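Local coordinates for protein HTLV-2 integrase catalytic core domain (Human T-cell leukemia virus 2, PDB 6QBT) that forms the catalytic core of a retroviral integrase, binds magnesium and, with the rest of the enzyme, probably inserts viral DNA into host chromosomes, at residues H8-D13 with W29-S34; K20-C25 with C41-T46; P64-T69 with H88-T93. All coordinates share one frame; numbering follows the deposited sequence.

How the contacts relate
All three contacts belong to one mixed five-stranded sheet, the core of the RNase H-like integrase domain. Contact 1 pairs strands 9-19 and 22-31 near its middle and carries D13, which holds magnesium together with D70. Contact 2 lies further along strand 22-31, where it meets strand 37-42; its centre is about 22 Å from that of contact 1, on the opposite side of the chain's centre, yet the E45 side chain lies about 5 Å from the same magnesium. Contact 3 adds strands 66-68 and 90-92, its centre about 9 Å from that of contact 1; probable backbone hydrogen bonds of W10 with H66 and N68 join the two.

Contact 1: H8-D13 with W29-S34; sequences HIWQGD and WVDTFS. With MG (magnesium ion), chain B.
W10 and W29 project from the same face of two antiparallel strands, 9-19 and 22-31, the beta hairpin at the start of the RNase H-like integrase core. The two side chains cross at about a right angle: the edge of the W10 indole brings CE3 to 3.9 Å from CE3 of W29, with W10's six-membered ring and W29's five-membered ring inclined at 48°. G12, lacking a side chain, lets the W29 indole lie directly against the backbone; G12 CA sits over W29's six-membered ring, a CH-pi contact offset toward the rim, 3.4 Å from W29 CE3. Both indoles also pack on helix 47-61. On the other side of W10, the D31 carboxylate meets the indole edge, but NE1 to OD2 is only a weak hydrogen bond, 3.0 Å and bent to 121°; N7 OD1 is the stronger partner of NE1. From the opposite face Q11 CG touches CG2 of T32, just past the strand end, at 3.4 Å. A chi1 of 55° places T32 OG1 between its own backbone N and carbonyl carbon, where it donates to I9 O from above the carbonyl plane at 2.7 Å, while T32 N reaches I9 O nearly in line with the carbonyl. D31 OD1 accepts F33 N (an Asx turn) and S34 N (an Asx motif) from opposite faces of the carboxylate. At the other end, D13 OD1 binds magnesium at 2.2 Å.

Contact 2: K20-C25 with C41-T46; sequences KKYKYC and CKKKET
Y22 OH donates to K43 O at 2.7 Å, tying the phenol to the chain just where strand 37-42 of this antiparallel hairpin gives way to a loop. Y22 CG is anti to its backbone N (chi1 -168°), and the ring crosses the K43 side chain at about a right angle, with K43 CB 3.3 Å from Y22 OH. K43 NZ then stands over the Y22 ring, too far for more than a weak cation-pi attraction. Within its own strand, Y22 places CD2 over the centre of the Y24 ring. C41 SG approaches that same Y24 ring obliquely, 3.5 Å from Y24 CD2, a sulfur-aromatic contact beside L128 of helix 128-142. C25 and K42 form the hydrogen-bonded pair, with C25 N to K42 O at 2.8 Å and K42 N to C25 O at 2.9 Å. Beyond it, C25 SG rests 3.9 Å from E45 OE2, whose hydrogen-bond partner is H16 NE2, and K42 NZ turns to S52. Despite the lysines on both segments, what joins them is therefore neutral hydrogen bonding and sulfur-aromatic packing, not a salt bridge.

Contact 3: P64-T69 with H88-T93; sequences PLHINT and HIKHST
H66 and N68 both reach S92 OG, making a polar relay across two parallel strands: H66 NE2 donates to S92 OG at 2.7 Å, with the hydroxyl in the ring plane, and S92 OG donates to N68 OD1 at 2.9 Å. N68 OD1 also takes H94 N. On the other sheet face, H91 NE2 donates to T69 OG1 at 2.7 Å, again in the ring plane. Among the packing contacts, the K90 chain runs alongside H66, pointing the same way, and sets CG over the centre of the imidazole as a CH-pi contact. I67 CG1 meets I89 CG2 at 3.8 Å and I67 CD1 meets H91 CD2 at 3.7 Å. Backbone bonds follow the parallel register from K90 N to L65 O through T69 N to S92 O, while a water donates to both P64 O and H88 O. Helices 73-76 and 78-86 connect the strands in a beta-alpha-beta crossover. Strand 66-68 lies between strands 9-19 and 90-92, with I67 packed against F54 of helix 47-61 and F80 and C84 of helix 78-86; I89 also meets L142 of a second subunit.

Contact 1: H8-D13 with W29-S34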
loop_
_atom_site.group_PDB
_atom_site.type_symbol
_atom_site.label_atom_id
_atom_site.label_comp_id
_atom_site.label_asym_id
_atom_site.label_seq_id
_atom_site.Cartn_x
_atom_site.Cartn_y
_atom_site.Cartn_z
ATOM N N HIS A 8 2.247 -9.936 -18.906
ATOM C CA HIS A 8 3.020 -10.565 -19.974
ATOM C C HIS A 8 3.996 -9.511 -20.546
ATOM O O HIS A 8 5.210 -9.724 -20.529
ATOM C CB HIS A 8 2.092 -11.211 -21.007
ATOM C CG HIS A 8 2.803 -11.871 -22.151
ATOM N ND1 HIS A 8 2.134 -12.368 -23.247
ATOM C CD2 HIS A 8 4.120 -12.083 -22.397
ATOM C CE1 HIS A 8 2.999 -12.862 -24.115
ATOM N NE2 HIS A 8 4.213 -12.699 -23.623
ATOM N N ILE A 9 3.482 -8.370 -21.008
ATOM C CA ILE A 9 4.315 -7.352 -21.662
ATOM C C ILE A 9 3.899 -5.960 -21.195
ATOM O O ILE A 9 2.733 -5.592 -21.318
ATOM C CB ILE A 9 4.169 -7.367 -23.207
ATOM C CG1 ILE A 9 4.504 -8.739 -23.798
ATOM C CG2 ILE A 9 5.017 -6.246 -23.836
ATOM C CD1 ILE A 9 4.300 -8.852 -25.303
ATOM N N TRP A 10 4.858 -5.213 -20.658
ATOM C CA TRP A 10 4.691 -3.805 -20.323
ATOM C C TRP A 10 5.436 -2.866 -21.282
ATOM O O TRP A 10 6.439 -3.261 -21.897
ATOM C CB TRP A 10 5.257 -3.539 -18.952
ATOM C CG TRP A 10 4.493 -4.076 -17.819
ATOM C CD1 TRP A 10 3.417 -4.905 -17.851
ATOM C CD2 TRP A 10 4.802 -3.870 -16.473
ATOM N NE1 TRP A 10 3.025 -5.203 -16.601
ATOM C CE2 TRP A 10 3.860 -4.575 -15.720
ATOM C CE3 TRP A 10 5.781 -3.124 -15.811
ATOM C CZ2 TRP A 10 3.856 -4.563 -14.314
ATOM C CZ3 TRP A 10 5.781 -3.105 -14.411
ATOM C CH2 TRP A 10 4.824 -3.835 -13.681
ATOM N N GLN A 11 4.940 -1.627 -21.376
ATOM C CA GLN A 11 5.635 -0.524 -22.068
ATOM C C GLN A 11 6.021 0.506 -21.031
ATOM O O GLN A 11 5.229 0.787 -20.135
ATOM C CB GLN A 11 4.712 0.176 -23.051
ATOM C CG GLN A 11 4.064 -0.717 -24.075
ATOM C CD GLN A 11 4.665 -0.516 -25.414
ATOM O OE1 GLN A 11 5.897 -0.512 -25.569
ATOM N NE2 GLN A 11 3.808 -0.305 -26.395
ATOM N N GLY A 12 7.214 1.077 -21.164
ATOM C CA GLY A 12 7.727 2.079 -20.211
ATOM C C GLY A 12 8.426 3.201 -20.937
ATOM O O GLY A 12 9.093 2.962 -21.942
ATOM N N ASP A 13 8.212 4.430 -20.463
ATOM C CA ASP A 13 8.960 5.601 -20.894
ATOM C C ASP A 13 8.938 6.621 -19.752
ATOM O O ASP A 13 8.144 6.515 -18.799
ATOM C CB ASP A 13 8.364 6.191 -22.183
ATOM C CG ASP A 13 9.296 7.191 -22.895
ATOM O OD1 ASP A 13 10.517 7.313 -22.624
ATOM O OD2 ASP A 13 8.803 7.904 -23.770
ATOM N N TRP A 29 4.783 3.206 -16.437
ATOM C CA TRP A 29 4.759 1.833 -16.953
ATOM C C TRP A 29 3.317 1.485 -17.196
ATOM O O TRP A 29 2.458 1.809 -16.367
ATOM C CB TRP A 29 5.333 0.829 -15.932
ATOM C CG TRP A 29 6.773 0.993 -15.761
ATOM C CD1 TRP A 29 7.422 1.713 -14.784
ATOM C CD2 TRP A 29 7.766 0.449 -16.592
ATOM N NE1 TRP A 29 8.777 1.623 -14.963
ATOM C CE2 TRP A 29 9.017 0.852 -16.071
ATOM C CE3 TRP A 29 7.732 -0.339 -17.753
ATOM C CZ2 TRP A 29 10.227 0.498 -16.681
ATOM C CZ3 TRP A 29 8.928 -0.704 -18.341
ATOM C CH2 TRP A 29 10.161 -0.296 -17.800
ATOM N N VAL A 30 3.052 0.805 -18.303
ATOM C CA VAL A 30 1.676 0.433 -18.607
ATOM C C VAL A 30 1.613 -0.977 -19.190
ATOM O O VAL A 30 2.415 -1.341 -20.054
ATOM C CB VAL A 30 0.969 1.525 -19.463
ATOM C CG1 VAL A 30 1.825 1.933 -20.613
ATOM C CG2 VAL A 30 -0.412 1.085 -19.919
ATOM N N ASP A 31 0.680 -1.774 -18.659
ATOM C CA ASP A 31 0.498 -3.119 -19.122
ATOM C C ASP A 31 -0.223 -3.075 -20.458
ATOM O O ASP A 31 -1.256 -2.419 -20.577
ATOM C CB ASP A 31 -0.319 -3.889 -18.118
ATOM C CG ASP A 31 -0.365 -5.345 -18.435
ATOM O OD1 ASP A 31 -1.159 -5.746 -19.302
ATOM O OD2 ASP A 31 0.415 -6.080 -17.825
ATOM N N THR A 32 0.313 -3.780 -21.451
ATOM C CA THR A 32 -0.223 -3.749 -22.819
ATOM C C THR A 32 -1.522 -4.533 -22.962
ATOM O O THR A 32 -2.170 -4.400 -23.974
ATOM C CB THR A 32 0.773 -4.329 -23.852
ATOM O OG1 THR A 32 1.151 -5.649 -23.457
ATOM C CG2 THR A 32 2.023 -3.488 -23.958
ATOM N N PHE A 33 -1.858 -5.383 -21.990
ATOM C CA PHE A 33 -3.077 -6.161 -22.015
ATOM C C PHE A 33 -4.198 -5.463 -21.221
ATOM O O PHE A 33 -5.263 -5.258 -21.737
ATOM C CB PHE A 33 -2.815 -7.614 -21.492
ATOM C CG PHE A 33 -4.058 -8.432 -21.360
ATOM C CD1 PHE A 33 -4.562 -9.160 -22.461
ATOM C CD2 PHE A 33 -4.772 -8.449 -20.163
ATOM C CE1 PHE A 33 -5.749 -9.883 -22.356
ATOM C CE2 PHE A 33 -5.967 -9.167 -20.056
ATOM C CZ PHE A 33 -6.456 -9.889 -21.153
ATOM N N SER A 34 -3.970 -5.144 -19.950
ATOM C CA SER A 34 -5.012 -4.529 -19.091
ATOM C C SER A 34 -5.156 -3.007 -19.290
ATOM O O SER A 34 -6.201 -2.426 -18.972
ATOM C CB SER A 34 -4.691 -4.789 -17.626
ATOM O OG SER A 34 -3.462 -4.162 -17.259
HETATM MG MG MG B . 12.238 8.517 -23.288
HETATM O O HOH W 1 0.558 -7.900 -20.640
#

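Contact 2: K20-C25 with C41-T46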
loop_
_atom_site.group_PDB
_atom_site.type_symbol
_atom_site.label_atom_id
_atom_site.label_comp_id
_atom_site.label_asym_id
_atom_site.label_seq_id
_atom_site.Cartn_x
_atom_site.Cartn_y
_atom_site.Cartn_z
ATOM N N LYS A 20 5.676 24.558 -11.328
ATOM C CA LYS A 20 6.386 25.594 -10.590
ATOM C C LYS A 20 7.845 25.731 -11.023
ATOM O O LYS A 20 8.748 25.725 -10.201
ATOM C CB LYS A 20 6.264 25.334 -9.089
ATOM C CG LYS A 20 4.816 25.248 -8.672
ATOM C CD LYS A 20 4.603 25.488 -7.199
ATOM C CE LYS A 20 3.152 25.885 -6.993
ATOM N NZ LYS A 20 2.871 26.169 -5.571
ATOM N N LYS A 21 8.047 25.822 -12.338
ATOM C CA LYS A 21 9.359 26.008 -12.942
ATOM C C LYS A 21 10.335 24.849 -12.709
ATOM O O LYS A 21 11.527 25.041 -12.856
ATOM C CB LYS A 21 9.998 27.320 -12.464
ATOM C CG LYS A 21 9.122 28.556 -12.606
ATOM C CD LYS A 21 9.515 29.643 -11.595
ATOM C CE LYS A 21 9.328 31.056 -12.129
ATOM N NZ LYS A 21 8.035 31.241 -12.844
ATOM N N TYR A 22 9.853 23.675 -12.324
ATOM C CA TYR A 22 10.687 22.480 -12.323
ATOM C C TYR A 22 10.086 21.441 -13.250
ATOM O O TYR A 22 8.861 21.173 -13.197
ATOM C CB TYR A 22 10.839 21.856 -10.931
ATOM C CG TYR A 22 11.932 20.786 -10.906
ATOM C CD1 TYR A 22 13.298 21.136 -10.741
ATOM C CD2 TYR A 22 11.621 19.440 -11.072
ATOM C CE1 TYR A 22 14.294 20.168 -10.714
ATOM C CE2 TYR A 22 12.612 18.468 -11.060
ATOM C CZ TYR A 22 13.940 18.839 -10.874
ATOM O OH TYR A 22 14.898 17.871 -10.887
ATOM N N LYS A 23 10.950 20.827 -14.057
ATOM C CA LYS A 23 10.524 19.804 -15.000
ATOM C C LYS A 23 10.701 18.432 -14.353
ATOM O O LYS A 23 11.787 17.904 -14.301
ATOM C CB LYS A 23 11.330 19.926 -16.304
ATOM C CG LYS A 23 10.914 18.967 -17.415
ATOM C CD LYS A 23 11.776 19.110 -18.662
ATOM C CE LYS A 23 11.520 20.452 -19.350
ATOM N NZ LYS A 23 12.327 20.611 -20.600
ATOM N N TYR A 24 9.615 17.857 -13.878
ATOM C CA TYR A 24 9.660 16.541 -13.234
ATOM C C TYR A 24 9.693 15.453 -14.296
ATOM O O TYR A 24 9.264 15.677 -15.448
ATOM C CB TYR A 24 8.447 16.333 -12.325
ATOM C CG TYR A 24 8.474 17.249 -11.140
ATOM C CD1 TYR A 24 8.049 18.578 -11.248
ATOM C CD2 TYR A 24 8.948 16.811 -9.904
ATOM C CE1 TYR A 24 8.081 19.428 -10.158
ATOM C CE2 TYR A 24 8.997 17.663 -8.819
ATOM C CZ TYR A 24 8.554 18.967 -8.942
ATOM O OH TYR A 24 8.599 19.828 -7.857
ATOM N N CYS A 25 10.211 14.289 -13.889
ATOM C CA CYS A 25 10.262 13.084 -14.704
ATOM C C CYS A 25 9.221 12.115 -14.191
ATOM O O CYS A 25 9.369 11.517 -13.123
ATOM C CB CYS A 25 11.640 12.440 -14.601
ATOM S SG CYS A 25 12.938 13.498 -15.265
ATOM N N CYS A 41 6.568 10.079 -9.835
ATOM C CA CYS A 41 7.086 11.404 -10.045
ATOM C C CYS A 41 8.485 11.458 -9.398
ATOM O O CYS A 41 8.645 11.198 -8.220
ATOM C CB CYS A 41 6.150 12.447 -9.452
ATOM S SG CYS A 41 6.663 14.148 -9.832
ATOM N N LYS A 42 9.489 11.754 -10.203
ATOM C CA LYS A 42 10.862 11.818 -9.773
ATOM C C LYS A 42 11.408 13.139 -10.270
ATOM O O LYS A 42 10.882 13.702 -11.223
ATOM C CB LYS A 42 11.680 10.674 -10.404
ATOM C CG LYS A 42 11.226 9.258 -10.085
ATOM C CD LYS A 42 11.405 8.945 -8.605
ATOM C CE LYS A 42 11.143 7.468 -8.324
ATOM N NZ LYS A 42 11.297 7.129 -6.876
ATOM N N LYS A 43 12.473 13.610 -9.630
ATOM C CA LYS A 43 13.173 14.812 -10.058
ATOM C C LYS A 43 14.134 14.542 -11.238
ATOM O O LYS A 43 14.528 15.471 -11.979
ATOM C CB LYS A 43 13.915 15.434 -8.864
ATOM C CG LYS A 43 12.994 16.048 -7.813
ATOM C CD LYS A 43 13.753 16.349 -6.524
ATOM C CE LYS A 43 12.891 17.072 -5.492
ATOM N NZ LYS A 43 12.364 18.396 -5.960
ATOM N N LYS A 44 14.500 13.272 -11.398
ATOM C CA LYS A 44 15.541 12.855 -12.316
ATOM C C LYS A 44 15.151 11.557 -12.976
ATOM O O LYS A 44 14.205 10.922 -12.564
ATOM C CB LYS A 44 16.844 12.605 -11.550
ATOM C CG LYS A 44 17.247 13.691 -10.551
ATOM C CD LYS A 44 18.617 13.395 -9.978
ATOM C CE LYS A 44 19.682 13.880 -10.951
ATOM N NZ LYS A 44 20.896 13.023 -10.994
ATOM N N GLU A 45 15.914 11.160 -13.983
ATOM C CA GLU A 45 15.734 9.886 -14.660
ATOM C C GLU A 45 17.048 9.089 -14.811
ATOM O O GLU A 45 17.257 8.466 -15.837
ATOM C CB GLU A 45 15.037 10.092 -16.005
ATOM C CG GLU A 45 15.735 11.004 -16.989
ATOM C CD GLU A 45 14.892 11.205 -18.241
ATOM O OE1 GLU A 45 14.475 10.205 -18.870
ATOM O OE2 GLU A 45 14.617 12.367 -18.590
ATOM N N THR A 46 17.886 9.065 -13.770
ATOM C CA THR A 46 19.076 8.207 -13.746
ATOM C C THR A 46 18.643 6.789 -13.323
ATOM O O THR A 46 17.465 6.557 -13.015
ATOM C CB THR A 46 20.185 8.761 -12.814
ATOM O OG1 THR A 46 19.848 8.526 -11.441
ATOM C CG2 THR A 46 20.392 10.264 -13.024
#

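Contact 3: P64-T69 with H88-T93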
loop_
_atom_site.group_PDB
_atom_site.type_symbol
_atom_site.label_atom_id
_atom_site.label_comp_id
_atom_site.label_asym_id
_atom_site.label_seq_id
_atom_site.Cartn_x
_atom_site.Cartn_y
_atom_site.Cartn_z
ATOM N N PRO A 64 6.349 -8.172 -14.259
ATOM C CA PRO A 64 6.129 -8.516 -15.672
ATOM C C PRO A 64 7.124 -9.545 -16.195
ATOM O O PRO A 64 8.255 -9.633 -15.680
ATOM C CB PRO A 64 6.365 -7.182 -16.390
ATOM C CG PRO A 64 7.357 -6.482 -15.547
ATOM C CD PRO A 64 7.094 -6.909 -14.131
ATOM N N LEU A 65 6.714 -10.303 -17.210
ATOM C CA LEU A 65 7.624 -11.203 -17.913
ATOM C C LEU A 65 8.567 -10.437 -18.857
ATOM O O LEU A 65 9.730 -10.774 -18.982
ATOM C CB LEU A 65 6.845 -12.245 -18.723
ATOM C CG LEU A 65 5.933 -13.183 -17.921
ATOM C CD1 LEU A 65 5.100 -14.018 -18.889
ATOM C CD2 LEU A 65 6.715 -14.085 -16.948
ATOM N N HIS A 66 8.044 -9.402 -19.506
ATOM C CA HIS A 66 8.707 -8.740 -20.618
ATOM C C HIS A 66 8.390 -7.250 -20.520
ATOM O O HIS A 66 7.230 -6.870 -20.356
ATOM C CB HIS A 66 8.165 -9.331 -21.939
ATOM C CG HIS A 66 8.834 -8.832 -23.186
ATOM N ND1 HIS A 66 8.572 -9.380 -24.423
ATOM C CD2 HIS A 66 9.727 -7.839 -23.406
ATOM C CE1 HIS A 66 9.281 -8.756 -25.347
ATOM N NE2 HIS A 66 9.994 -7.818 -24.754
ATOM N N ILE A 67 9.428 -6.425 -20.593
ATOM C CA ILE A 67 9.284 -4.968 -20.727
ATOM C C ILE A 67 9.892 -4.429 -22.038
ATOM O O ILE A 67 10.926 -4.912 -22.498
ATOM C CB ILE A 67 9.883 -4.217 -19.525
ATOM C CG1 ILE A 67 11.322 -4.667 -19.276
ATOM C CG2 ILE A 67 9.020 -4.456 -18.303
ATOM C CD1 ILE A 67 12.182 -3.655 -18.550
ATOM N N ASN A 68 9.214 -3.449 -22.634
ATOM C CA ASN A 68 9.719 -2.749 -23.812
ATOM C C ASN A 68 9.815 -1.274 -23.514
ATOM O O ASN A 68 8.848 -0.671 -23.056
ATOM C CB ASN A 68 8.825 -2.982 -25.034
ATOM C CG ASN A 68 9.489 -2.537 -26.315
ATOM O OD1 ASN A 68 10.161 -3.326 -27.001
ATOM N ND2 ASN A 68 9.365 -1.249 -26.622
ATOM N N THR A 69 10.989 -0.707 -23.776
ATOM C CA THR A 69 11.294 0.697 -23.537
ATOM C C THR A 69 11.880 1.362 -24.804
ATOM O O THR A 69 12.091 0.707 -25.824
ATOM C CB THR A 69 12.315 0.820 -22.379
ATOM O OG1 THR A 69 13.596 0.286 -22.766
ATOM C CG2 THR A 69 11.805 0.080 -21.137
ATOM N N HIS A 88 15.173 -12.022 -14.141
ATOM C CA HIS A 88 14.521 -12.733 -15.276
ATOM C C HIS A 88 13.366 -11.954 -15.897
ATOM O O HIS A 88 12.248 -12.447 -16.044
ATOM C CB HIS A 88 14.114 -14.150 -14.872
ATOM C CG HIS A 88 15.247 -14.934 -14.304
ATOM N ND1 HIS A 88 15.366 -15.207 -12.953
ATOM C CD2 HIS A 88 16.368 -15.424 -14.886
ATOM C CE1 HIS A 88 16.487 -15.874 -12.735
ATOM N NE2 HIS A 88 17.110 -16.025 -13.892
ATOM N N ILE A 89 13.656 -10.711 -16.242
ATOM C CA ILE A 89 12.718 -9.860 -16.940
ATOM C C ILE A 89 13.325 -9.595 -18.324
ATOM O O ILE A 89 14.415 -9.008 -18.428
ATOM C CB ILE A 89 12.493 -8.539 -16.179
ATOM C CG1 ILE A 89 11.906 -8.803 -14.780
ATOM C CG2 ILE A 89 11.535 -7.645 -16.953
ATOM C CD1 ILE A 89 11.980 -7.626 -13.822
ATOM N N LYS A 90 12.634 -10.050 -19.373
ATOM C CA LYS A 90 13.070 -9.805 -20.760
ATOM C C LYS A 90 12.906 -8.313 -21.055
ATOM O O LYS A 90 11.879 -7.708 -20.701
ATOM C CB LYS A 90 12.243 -10.654 -21.732
ATOM C CG LYS A 90 12.474 -10.400 -23.205
ATOM C CD LYS A 90 11.865 -11.523 -24.036
ATOM C CE LYS A 90 11.987 -11.260 -25.535
ATOM N NZ LYS A 90 13.396 -11.162 -26.000
ATOM N N HIS A 91 13.923 -7.724 -21.673
ATOM C CA HIS A 91 13.939 -6.303 -21.982
ATOM C C HIS A 91 14.255 -6.114 -23.441
ATOM O O HIS A 91 15.315 -6.506 -23.884
ATOM C CB HIS A 91 14.984 -5.586 -21.137
ATOM C CG HIS A 91 15.005 -4.110 -21.346
ATOM N ND1 HIS A 91 16.133 -3.349 -21.152
ATOM C CD2 HIS A 91 14.034 -3.252 -21.741
ATOM C CE1 HIS A 91 15.850 -2.085 -21.405
ATOM N NE2 HIS A 91 14.589 -1.999 -21.773
ATOM N N SER A 92 13.342 -5.512 -24.183
ATOM C CA SER A 92 13.570 -5.193 -25.577
ATOM C C SER A 92 13.326 -3.714 -25.743
ATOM O O SER A 92 12.769 -3.079 -24.850
ATOM C CB SER A 92 12.631 -6.008 -26.455
ATOM O OG SER A 92 11.282 -5.834 -26.028
ATOM N N THR A 93 13.745 -3.169 -26.883
ATOM C CA THR A 93 13.652 -1.715 -27.163
ATOM C C THR A 93 13.042 -1.425 -28.553
ATOM O O THR A 93 13.634 -0.741 -29.358
ATOM C CB THR A 93 15.030 -0.995 -26.980
ATOM O OG1 THR A 93 16.024 -1.647 -27.767
ATOM C CG2 THR A 93 15.500 -0.998 -25.510
HETATM O O HOH W 2 9.820 -11.646 -15.121
#